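PDB 5LHJ: leucine aminopeptidase 2, chloroplastic from Streptomyces sp. BC16019, which takes part in bottromycin maturation as an M17-family metalloaminopeptidase that probably removes unsubstituted N-terminal residues from peptides, with manganese at its active site. Local coordinates for residues A[194-199]-A[286-291]; A[254-259]-A[494-499]; A[329-334]-A[349-354]. All blocks are in the same frame, centred on the assembly; numbering follows the deposited sequence.

Interaction 1. Residues A[194-199]-A[286-291]; sequences PAFADR and GGAAAV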
# COMPACT_ATOMS: atom_id res chain seq x y z
N PRO A 194 13.34 -6.07 -33.40
CA PRO A 194 14.10 -6.24 -34.65
C PRO A 194 15.35 -7.11 -34.53
O PRO A 194 15.63 -7.92 -35.42
CB PRO A 194 14.49 -4.79 -35.01
CG PRO A 194 13.39 -3.98 -34.44
CD PRO A 194 13.16 -4.63 -33.09
N ALA A 195 16.09 -6.97 -33.43
CA ALA A 195 17.29 -7.79 -33.20
C ALA A 195 16.96 -9.27 -33.01
O ALA A 195 17.66 -10.15 -33.53
CB ALA A 195 18.05 -7.27 -31.99
N PHE A 196 15.87 -9.54 -32.29
CA PHE A 196 15.39 -10.91 -32.09
C PHE A 196 14.99 -11.54 -33.43
O PHE A 196 15.39 -12.67 -33.72
CB PHE A 196 14.24 -10.92 -31.05
CG PHE A 196 13.88 -12.28 -30.48
CD1 PHE A 196 14.59 -13.45 -30.76
CD2 PHE A 196 12.78 -12.36 -29.62
CE1 PHE A 196 14.20 -14.66 -30.20
CE2 PHE A 196 12.42 -13.57 -29.04
CZ PHE A 196 13.12 -14.72 -29.34
N ALA A 197 14.27 -10.80 -34.27
CA ALA A 197 13.92 -11.30 -35.60
C ALA A 197 15.19 -11.62 -36.42
O ALA A 197 15.25 -12.67 -37.06
CB ALA A 197 13.05 -10.29 -36.34
N ASP A 198 16.19 -10.75 -36.34
CA ASP A 198 17.48 -11.00 -37.01
C ASP A 198 18.17 -12.27 -36.51
O ASP A 198 18.71 -13.05 -37.30
CB ASP A 198 18.44 -9.81 -36.84
CG ASP A 198 18.05 -8.59 -37.66
OD1 ASP A 198 17.20 -8.67 -38.57
OD2 ASP A 198 18.63 -7.51 -37.36
N ARG A 199 18.15 -12.47 -35.19
CA ARG A 199 18.75 -13.66 -34.61
C ARG A 199 18.03 -14.94 -35.07
O ARG A 199 18.68 -15.95 -35.37
CB ARG A 199 18.77 -13.56 -33.08
CG ARG A 199 19.48 -14.70 -32.37
CD ARG A 199 21.00 -14.60 -32.50
NE ARG A 199 21.69 -15.69 -31.80
CZ ARG A 199 22.27 -16.75 -32.37
NH1 ARG A 199 22.30 -16.92 -33.70
NH2 ARG A 199 22.86 -17.67 -31.58
N GLY A 286 10.02 -15.60 -23.00
CA GLY A 286 10.40 -16.99 -22.70
C GLY A 286 9.66 -18.01 -23.55
O GLY A 286 10.21 -19.07 -23.88
N GLY A 287 8.42 -17.71 -23.92
CA GLY A 287 7.63 -18.60 -24.79
C GLY A 287 8.18 -18.66 -26.21
O GLY A 287 8.36 -19.75 -26.78
N ALA A 288 8.45 -17.48 -26.77
CA ALA A 288 9.11 -17.39 -28.09
C ALA A 288 10.48 -18.05 -28.06
O ALA A 288 10.85 -18.76 -29.01
CB ALA A 288 9.23 -15.93 -28.52
N ALA A 289 11.25 -17.85 -26.98
CA ALA A 289 12.55 -18.50 -26.84
C ALA A 289 12.43 -20.03 -26.87
O ALA A 289 13.24 -20.70 -27.52
CB ALA A 289 13.25 -18.07 -25.55
N ALA A 290 11.45 -20.56 -26.17
CA ALA A 290 11.24 -22.01 -26.11
C ALA A 290 10.86 -22.59 -27.47
O ALA A 290 11.39 -23.64 -27.89
CB ALA A 290 10.19 -22.38 -25.07
N VAL A 291 9.99 -21.88 -28.18
CA VAL A 291 9.54 -22.30 -29.50
C VAL A 291 10.68 -22.26 -30.52
O VAL A 291 10.89 -23.23 -31.27
CB VAL A 291 8.32 -21.47 -29.98
CG1 VAL A 291 7.99 -21.74 -31.46
CG2 VAL A 291 7.10 -21.78 -29.12

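Interaction 2. Residues A[254-259]-A[494-499]; sequences LTVGLV and RALSEG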
# COMPACT_ATOMS: atom_id res chain seq x y z
N LEU A 254 1.40 -35.27 -40.50
CA LEU A 254 0.97 -34.43 -39.38
C LEU A 254 1.74 -33.10 -39.43
O LEU A 254 2.96 -33.10 -39.60
CB LEU A 254 1.21 -35.15 -38.05
CG LEU A 254 0.69 -34.51 -36.76
CD1 LEU A 254 -0.83 -34.49 -36.72
CD2 LEU A 254 1.21 -35.26 -35.54
N THR A 255 1.01 -31.98 -39.30
CA THR A 255 1.60 -30.64 -39.27
C THR A 255 1.23 -29.96 -37.96
O THR A 255 0.04 -29.84 -37.67
CB THR A 255 1.12 -29.80 -40.46
OG1 THR A 255 1.60 -30.40 -41.68
CG2 THR A 255 1.66 -28.36 -40.38
N VAL A 256 2.24 -29.52 -37.21
CA VAL A 256 2.03 -28.91 -35.89
C VAL A 256 2.42 -27.43 -35.94
O VAL A 256 3.50 -27.08 -36.45
CB VAL A 256 2.86 -29.65 -34.81
CG1 VAL A 256 2.72 -28.98 -33.43
CG2 VAL A 256 2.45 -31.11 -34.72
N GLY A 257 1.54 -26.57 -35.43
CA GLY A 257 1.82 -25.15 -35.27
C GLY A 257 2.20 -24.84 -33.83
O GLY A 257 1.49 -25.27 -32.92
N LEU A 258 3.31 -24.13 -33.63
CA LEU A 258 3.74 -23.67 -32.31
C LEU A 258 3.69 -22.14 -32.30
O LEU A 258 4.22 -21.50 -33.21
CB LEU A 258 5.18 -24.10 -31.99
CG LEU A 258 5.49 -25.60 -32.02
CD1 LEU A 258 6.95 -25.86 -31.71
CD2 LEU A 258 4.58 -26.36 -31.06
N VAL A 259 3.05 -21.57 -31.29
CA VAL A 259 2.91 -20.13 -31.16
C VAL A 259 3.64 -19.71 -29.89
O VAL A 259 3.31 -20.21 -28.82
CB VAL A 259 1.43 -19.70 -31.08
CG1 VAL A 259 1.31 -18.20 -30.87
CG2 VAL A 259 0.69 -20.13 -32.33
N ARG A 494 8.32 -35.42 -30.52
CA ARG A 494 8.78 -36.81 -30.74
C ARG A 494 7.61 -37.80 -30.66
O ARG A 494 7.42 -38.63 -31.55
CB ARG A 494 9.88 -37.21 -29.75
CG ARG A 494 11.24 -36.56 -30.01
CD ARG A 494 12.23 -36.78 -28.87
NE ARG A 494 12.71 -38.16 -28.82
CZ ARG A 494 13.72 -38.67 -29.52
NH1 ARG A 494 14.45 -37.92 -30.36
NH2 ARG A 494 14.03 -39.96 -29.38
N ALA A 495 6.82 -37.68 -29.59
CA ALA A 495 5.65 -38.54 -29.40
C ALA A 495 4.61 -38.38 -30.52
O ALA A 495 4.10 -39.38 -31.02
CB ALA A 495 5.01 -38.31 -28.05
N LEU A 496 4.33 -37.14 -30.92
CA LEU A 496 3.37 -36.88 -32.00
C LEU A 496 3.85 -37.45 -33.34
O LEU A 496 3.04 -37.95 -34.12
CB LEU A 496 3.10 -35.38 -32.15
CG LEU A 496 2.31 -34.73 -31.01
CD1 LEU A 496 2.36 -33.22 -31.14
CD2 LEU A 496 0.87 -35.21 -30.97
N SER A 497 5.16 -37.39 -33.58
CA SER A 497 5.75 -37.90 -34.83
C SER A 497 5.67 -39.42 -34.94
O SER A 497 5.58 -39.96 -36.04
CB SER A 497 7.20 -37.45 -34.99
OG SER A 497 8.08 -38.20 -34.16
N GLU A 498 5.71 -40.11 -33.79
CA GLU A 498 5.59 -41.57 -33.76
C GLU A 498 4.16 -41.99 -34.11
O GLU A 498 3.96 -42.80 -35.01
CB GLU A 498 6.00 -42.12 -32.40
CG GLU A 498 7.50 -42.00 -32.14
CD GLU A 498 7.88 -42.09 -30.67
OE1 GLU A 498 7.01 -42.36 -29.81
OE2 GLU A 498 9.07 -41.87 -30.36
N GLY A 499 3.19 -41.42 -33.41
CA GLY A 499 1.78 -41.63 -33.71
C GLY A 499 1.38 -40.81 -34.91
O GLY A 499 0.58 -41.24 -35.74

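Interaction 3. Residues A[329-334]-A[349-354]; sequences VRHLDG and VLADVL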
# COMPACT_ATOMS: atom_id res chain seq x y z
N VAL A 329 -9.60 -3.30 -29.61
CA VAL A 329 -8.87 -3.95 -30.69
C VAL A 329 -9.85 -4.79 -31.51
O VAL A 329 -10.56 -5.64 -30.95
CB VAL A 329 -7.72 -4.83 -30.15
CG1 VAL A 329 -7.08 -5.63 -31.28
CG2 VAL A 329 -6.70 -3.96 -29.43
N ARG A 330 -9.88 -4.57 -32.83
CA ARG A 330 -10.62 -5.42 -33.76
C ARG A 330 -9.65 -6.43 -34.36
O ARG A 330 -8.74 -6.07 -35.11
CB ARG A 330 -11.27 -4.56 -34.85
CG ARG A 330 -11.92 -5.31 -36.01
CD ARG A 330 -13.42 -5.48 -35.92
NE ARG A 330 -14.15 -4.26 -35.53
CZ ARG A 330 -15.46 -4.22 -35.29
NH1 ARG A 330 -16.22 -5.31 -35.44
NH2 ARG A 330 -16.03 -3.08 -34.90
N HIS A 331 -9.87 -7.70 -34.04
CA HIS A 331 -8.94 -8.77 -34.38
C HIS A 331 -9.12 -9.27 -35.80
O HIS A 331 -10.08 -8.90 -36.50
CB HIS A 331 -9.09 -9.93 -33.39
CG HIS A 331 -8.67 -9.59 -31.99
ND1 HIS A 331 -7.35 -9.48 -31.61
CD2 HIS A 331 -9.40 -9.34 -30.88
CE1 HIS A 331 -7.28 -9.18 -30.33
NE2 HIS A 331 -8.51 -9.08 -29.87
N LEU A 332 -8.19 -10.13 -36.21
CA LEU A 332 -8.18 -10.76 -37.55
C LEU A 332 -9.45 -11.57 -37.88
O LEU A 332 -9.81 -11.69 -39.06
CB LEU A 332 -6.94 -11.66 -37.67
CG LEU A 332 -6.64 -12.38 -39.00
CD1 LEU A 332 -6.47 -11.38 -40.11
CD2 LEU A 332 -5.37 -13.21 -38.85
N ASP A 333 -10.12 -12.12 -36.86
CA ASP A 333 -11.38 -12.85 -37.04
C ASP A 333 -12.63 -11.95 -36.96
O ASP A 333 -13.75 -12.47 -36.97
CB ASP A 333 -11.51 -14.03 -36.05
CG ASP A 333 -11.64 -13.59 -34.58
OD1 ASP A 333 -11.57 -12.39 -34.28
OD2 ASP A 333 -11.79 -14.48 -33.73
N GLY A 334 -12.44 -10.64 -36.87
CA GLY A 334 -13.54 -9.68 -36.78
C GLY A 334 -14.09 -9.43 -35.38
O GLY A 334 -14.91 -8.51 -35.22
N VAL A 349 -1.83 -9.87 -27.96
CA VAL A 349 -0.85 -10.12 -29.01
C VAL A 349 -1.05 -11.53 -29.63
O VAL A 349 -1.04 -11.69 -30.86
CB VAL A 349 0.58 -9.97 -28.45
CG1 VAL A 349 1.61 -10.44 -29.46
CG2 VAL A 349 0.87 -8.53 -28.04
N LEU A 350 -1.23 -12.54 -28.79
CA LEU A 350 -1.39 -13.91 -29.25
C LEU A 350 -2.67 -14.15 -30.05
O LEU A 350 -2.68 -15.00 -30.94
CB LEU A 350 -1.36 -14.88 -28.07
CG LEU A 350 -0.03 -15.00 -27.32
CD1 LEU A 350 -0.20 -15.77 -26.00
CD2 LEU A 350 0.99 -15.65 -28.19
N ALA A 351 -3.75 -13.42 -29.72
CA ALA A 351 -5.08 -13.65 -30.31
C ALA A 351 -5.06 -13.78 -31.83
O ALA A 351 -5.45 -14.81 -32.39
CB ALA A 351 -6.02 -12.52 -29.90
N ASP A 352 -4.53 -12.77 -32.51
CA ASP A 352 -4.56 -12.77 -33.98
C ASP A 352 -3.63 -13.81 -34.57
O ASP A 352 -3.90 -14.37 -35.62
CB ASP A 352 -4.20 -11.39 -34.52
CG ASP A 352 -5.01 -10.30 -33.87
OD1 ASP A 352 -6.13 -10.07 -34.36
OD2 ASP A 352 -4.58 -9.73 -32.84
N VAL A 353 -2.54 -14.11 -33.86
CA VAL A 353 -1.61 -15.14 -34.33
C VAL A 353 -2.28 -16.53 -34.26
O VAL A 353 -2.09 -17.35 -35.15
CB VAL A 353 -0.28 -15.11 -33.56
CG1 VAL A 353 0.66 -16.21 -34.05
CG2 VAL A 353 0.36 -13.73 -33.69
N LEU A 354 -3.07 -16.78 -33.22
CA LEU A 354 -3.84 -18.04 -33.14
C LEU A 354 -4.87 -18.16 -34.26
O LEU A 354 -5.08 -19.26 -34.79
CB LEU A 354 -4.51 -18.18 -31.77
CG LEU A 354 -3.57 -18.49 -30.61
CD1 LEU A 354 -4.29 -18.29 -29.28
CD2 LEU A 354 -3.01 -19.90 -30.70

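Interaction 1. Residues A[194-199]-A[286-291]
The phenyl ring of Phe196 is the flat group here: the backbone N of Ala289 sits at its edge, close to the ring plane and 4.3 Å from CZ, while the methyl of Ala288 comes in obliquely to the ring. This is helix-helix packing within the alpha/beta catalytic domain of an M17 aminopeptidase. Helix 193-207 and the start of helix 286-301 lie over the same face of the large mixed sheet, and a single aromatic side chain bridges them. The backbones stay well apart, with the CA atoms of Phe196 and Ala289 9.7 Å from each other, so the far end of the ring does all the touching. CG of Phe196 is turned anti to the backbone N (chi1 -165°), which swings the ring out from its own helix and across to the other.

On the receiving side the small residues matter: Ala288 and Ala289 let the ring come right up to the first turn of helix 286-301. The same ring also touches Leu183 of helix 164-185 and Leu313 of strand 306-316, and Ala288 rests on Leu311 of that strand, so the contact is buried. Ala288 is joined through its backbone to Lys261, a manganese ligand in this protein, which places the packing close to the metal site; no metal is bound in this chain. The nearest apolar touch is from Phe196 CE2 to Ala288 CB, 4.0 Å, with Phe196 CZ 4.2 Å from that methyl carbon.

Interaction 2. Residues A[254-259]-A[494-499]
This is a largely apolar contact of a strand and its lead-in with a helix, in which the last helix of the modelled chain, 486-498, packs against the beginning of strand 255-263 in the catalytic domain. That strand runs between strands 306-316 and 367-372, parallel to both, and the contact lies at the end where it enters the sheet, away from the metal site. Leu254, just ahead of the strand, and Val256, two residues on, both point toward the helix, and Leu496 points back at them.

Leu254 does its touching with one branch. CD2 lies 3.9 Å from Leu496 CB and 3.5 Å from Leu496 O, so the methyl meets the helix close to its backbone. It gets there because CG is anti to the backbone N (chi1 -173°), which carries the isobutyl group over to Leu496. Further along the strand, Val256 CG2 meets Leu496 CD1 at 4.2 Å, a looser touch. Both side chains cross that of Leu496 at about a right angle, and Leu496 also rests on Leu367 of the neighbouring strand, while Leu254 leans on Leu305.

The polar work near the helix end is done within the helix. Ser497 OG donates to Arg494 O at 2.7 Å. The hydroxyl oxygen lies 25° out of the carbonyl plane, and Glu498 N reaches Arg494 O from the same face of that plane. The serine hydroxyl is thus tied back into its own last turn, not across to the strand. With no hydrogen bond or salt bridge between the segments, van der Waals packing of aliphatic groups, with one methyl against a backbone carbonyl, joins them on a modest shared surface, and no polar bond fixes their relative positions.

Interaction 3. Residues A[329-334]-A[349-354]
His331 and Leu332 share the carboxylate of Asp352, and the tight part of the contact is gathered round it. His331 ND1 donates to Asp352 OD2 at 3.0 Å (159°); OD2 lies in the plane of the imidazole and is met on its syn side, though 32° out of the carboxylate plane. A weak second bond runs from ND1 to OD1. Leu332 N reaches Asp352 OD1 at 2.8 Å, nearly along its C-O axis. Gly226 N also bonds to OD2, and Thr337 OG1 is hydrogen-bonded to His331 NE2, so the ring is held at both nitrogens. The methyl of Ala351 lies 3.6 Å from His331 CE1, and Val329 CG1 packs over one ring face.

The motif is a His-carboxylate pair joining helix 345-358 to a type I turn, His331 to Gly334. With CG anti to the carbonyl carbon (chi1 -51°), Asp352 turns its carboxylate to the start of that turn. Cutting Asp352 back to alanine would probably rob His331 ND1, Leu332 N and Gly226 N of their shared acceptor, leaving the turn less firmly fixed to the helix.

The other side is looser: partly exposed Leu332 merely lays CD2 3.7 Å from Asp352 O, and exposed Arg330 points away, packing on Glu144 of a second subunit.

Strand 255-263 connects the three contacts. From segment 254-259 of interaction 2, Leu258 CB and the backbone of Val259 pack against Val291 of interaction 1, while the side chain of Val259 meets Leu350, Val353 and Leu354 of interaction 3; interactions 1 and 3 do not touch, their nearest atoms being about 8 Å apart. Helices 286-301 and 345-358 thus flank one strand. Interaction 1 is buried and apolar, an aromatic ring against alanines beside the metal site. Interaction 2, also largely apolar, is only partly buried, near the chain's C-terminal end. Interaction 3 is the polar one, with a buried carboxylate taking hydrogen bonds from a turn, and the one with a neighbouring subunit within reach.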